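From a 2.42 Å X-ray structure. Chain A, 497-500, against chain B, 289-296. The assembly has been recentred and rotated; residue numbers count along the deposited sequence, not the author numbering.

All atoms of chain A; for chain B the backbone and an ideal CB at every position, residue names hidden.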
# COMPACT_ATOMS: atom_id res chain seq x y z
N GLN A 497 -5.91 -34.14 -11.87
CA GLN A 497 -4.65 -34.66 -12.39
C GLN A 497 -3.45 -33.78 -12.07
O GLN A 497 -3.54 -32.55 -12.06
CB GLN A 497 -4.74 -34.86 -13.90
CG GLN A 497 -5.80 -35.85 -14.34
CD GLN A 497 -5.46 -37.28 -13.98
OE1 GLN A 497 -5.60 -37.70 -12.82
NE2 GLN A 497 -5.00 -38.05 -14.96
N TYR A 498 -2.31 -34.43 -11.82
CA TYR A 498 -1.06 -33.73 -11.59
C TYR A 498 0.05 -34.29 -12.49
O TYR A 498 0.06 -35.48 -12.78
CB TYR A 498 -0.65 -33.84 -10.12
CG TYR A 498 -1.62 -33.19 -9.16
CD1 TYR A 498 -1.47 -31.86 -8.79
CD2 TYR A 498 -2.69 -33.91 -8.63
CE1 TYR A 498 -2.36 -31.26 -7.91
CE2 TYR A 498 -3.58 -33.32 -7.76
CZ TYR A 498 -3.41 -32.00 -7.40
OH TYR A 498 -4.29 -31.41 -6.53
N PRO A 499 0.97 -33.42 -12.93
CA PRO A 499 2.07 -33.79 -13.83
C PRO A 499 2.93 -34.94 -13.31
O PRO A 499 3.34 -35.80 -14.09
CB PRO A 499 2.91 -32.52 -13.91
CG PRO A 499 2.46 -31.67 -12.76
CD PRO A 499 1.02 -32.00 -12.57
N PHE A 500 3.19 -34.95 -12.01
CA PHE A 500 3.97 -36.03 -11.42
C PHE A 500 3.38 -36.48 -10.10
O PHE A 500 2.29 -36.05 -9.73
CB PHE A 500 5.43 -35.62 -11.24
CG PHE A 500 5.62 -34.39 -10.41
CD1 PHE A 500 5.68 -33.14 -10.99
CD2 PHE A 500 5.76 -34.48 -9.03
CE1 PHE A 500 5.86 -32.01 -10.23
CE2 PHE A 500 5.94 -33.35 -8.27
CZ PHE A 500 5.99 -32.11 -8.87
OXT PHE A 500 3.97 -37.30 -9.39
N UNK B 289 0.04 -32.88 -2.10
CA UNK B 289 1.23 -32.72 -1.28
C UNK B 289 2.50 -32.95 -2.10
O UNK B 289 3.39 -32.11 -2.11
CB UNK B 289 1.19 -33.68 -0.09
N UNK B 290 2.55 -34.09 -2.79
CA UNK B 290 3.70 -34.43 -3.63
C UNK B 290 3.99 -33.33 -4.65
O UNK B 290 5.14 -32.93 -4.83
CB UNK B 290 3.46 -35.76 -4.35
N UNK B 291 2.94 -32.84 -5.29
CA UNK B 291 3.08 -31.81 -6.31
C UNK B 291 3.56 -30.48 -5.74
O UNK B 291 4.56 -29.91 -6.22
CB UNK B 291 1.75 -31.61 -7.03
N UNK B 292 2.85 -29.98 -4.74
CA UNK B 292 3.14 -28.67 -4.16
C UNK B 292 4.48 -28.63 -3.44
O UNK B 292 5.12 -27.59 -3.37
CB UNK B 292 2.03 -28.27 -3.19
N UNK B 293 4.90 -29.77 -2.91
CA UNK B 293 6.14 -29.83 -2.16
C UNK B 293 7.38 -29.83 -3.05
O UNK B 293 8.38 -29.19 -2.73
CB UNK B 293 6.14 -31.08 -1.28
N UNK B 294 7.30 -30.53 -4.17
CA UNK B 294 8.52 -30.83 -4.92
C UNK B 294 8.58 -30.31 -6.35
O UNK B 294 9.54 -30.59 -7.07
CB UNK B 294 8.71 -32.35 -4.95
N UNK B 295 7.58 -29.54 -6.76
CA UNK B 295 7.67 -28.88 -8.04
C UNK B 295 8.83 -27.89 -7.98
O UNK B 295 8.95 -27.13 -7.02
CB UNK B 295 6.36 -28.18 -8.40
N UNK B 296 9.70 -27.93 -9.00
CA UNK B 296 10.89 -27.06 -9.07
C UNK B 296 11.73 -27.12 -7.79
O UNK B 296 12.25 -26.10 -7.33
CB UNK B 296 10.47 -25.61 -9.33

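Chain A offers an almost wholly apolar surface here: the rings of Tyr A498, Pro A499 and Phe A500, with the C-terminal carboxylate of Phe A500 the one full charge. Chain B meets it with the last turns of a helix.

Position 289 has helical backbone angles, and its ideal CB finds nothing of chain A within 5.5 Å. This contact sets no demand, and any helix-compatible residue would do. It is Ala B289, whose carbonyl O accepts a backbone hydrogen bond from the N of 293 at 2.9 Å.

At 290 the CB points sideways, 5.2 Å from Phe A500 CE2. A medium-sized apolar side chain could reach the ring; valine, isoleucine, leucine or methionine would serve. The residue is Val B290, chi1 t, whose CG1 lies 4.1 Å from Phe A500 CD2. Its backbone joins in as well: its O sits near the plane of the Phe A500 ring, 3.6 Å from CE2 at the edge.

Position 291 is the most demanding. Its ideal CB is 3.7 Å from Tyr A498 CD1 and 4.7 Å from Phe A500 CZ, with Pro A499 close by, so a large apolar side chain, aromatic or a leucine or methionine, could touch all three. Phe B291, chi1 t, does so: its CG is 3.6 Å from Tyr A498 CD1, its CE1 3.5 Å from Pro A499 CG, and its CD1 3.9 Å from Phe A500 CE1. Both aromatic pairs are oblique, with planes at 45° to Tyr A498 and 43° to Phe A500.

At 292 the CB direction leads away from chain A, so the contact accepts many residues, including none beyond the backbone; Gly B292 is found.

Position 293 points sideways with no chain A atom within 5.5 Å of its CB. Chain A sets no demand, so most helix-compatible residues would do; a small hydroxyl residue could fold back onto the carbonyl one turn earlier. Ser B293 turns its OG back to Ala B289 O, a hydrogen bond of 2.8 Å.

At 294 the ideal CB is 4.4 Å from Phe A500 CE2, which favours an apolar residue. Phe B294 has its CB sideways, but chi1 m carries the ring away; the closest contact is its backbone C, 4.0 Å from Phe A500 CZ.

Position 295 leaves helical angles, and its CB is 4.0 Å from Phe A500 CZ. Aliphatic residues suit this ring tip. Leu B295 packs its CB there, while Leu B295 N lies near the plane of the Phe A500 ring, at its edge, 3.7 Å from Phe A500 CZ.

At 296 phi is positive (52°), a conformation glycine or asparagine adopts readily, and CB points away. Phe B296 occupies it without touching chain A.

Chain B, residues 289-296: AVFGSFLF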
# COMPACT_ATOMS: atom_id res chain seq x y z
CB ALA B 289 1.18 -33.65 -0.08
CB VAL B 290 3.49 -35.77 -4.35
CG1 VAL B 290 4.58 -36.00 -5.38
CG2 VAL B 290 3.47 -36.90 -3.35
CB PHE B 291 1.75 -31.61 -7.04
CG PHE B 291 1.75 -30.44 -7.98
CD1 PHE B 291 2.43 -30.49 -9.18
CD2 PHE B 291 1.04 -29.29 -7.67
CE1 PHE B 291 2.42 -29.42 -10.05
CE2 PHE B 291 1.02 -28.22 -8.52
CZ PHE B 291 1.71 -28.28 -9.72
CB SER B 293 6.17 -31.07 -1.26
OG SER B 293 5.20 -30.96 -0.24
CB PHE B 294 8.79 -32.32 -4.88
CG PHE B 294 8.93 -32.85 -3.50
CD1 PHE B 294 9.98 -32.45 -2.70
CD2 PHE B 294 8.00 -33.74 -2.99
CE1 PHE B 294 10.12 -32.93 -1.41
CE2 PHE B 294 8.12 -34.22 -1.70
CZ PHE B 294 9.18 -33.82 -0.91
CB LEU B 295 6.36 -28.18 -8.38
CG LEU B 295 6.33 -27.34 -9.65
CD1 LEU B 295 6.69 -28.17 -10.86
CD2 LEU B 295 4.95 -26.75 -9.82
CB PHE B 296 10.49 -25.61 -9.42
CG PHE B 296 11.65 -24.70 -9.70
CD1 PHE B 296 12.70 -25.11 -10.51
CD2 PHE B 296 11.70 -23.42 -9.15
CE1 PHE B 296 13.78 -24.27 -10.77
CE2 PHE B 296 12.78 -22.58 -9.41
CZ PHE B 296 13.81 -23.01 -10.22
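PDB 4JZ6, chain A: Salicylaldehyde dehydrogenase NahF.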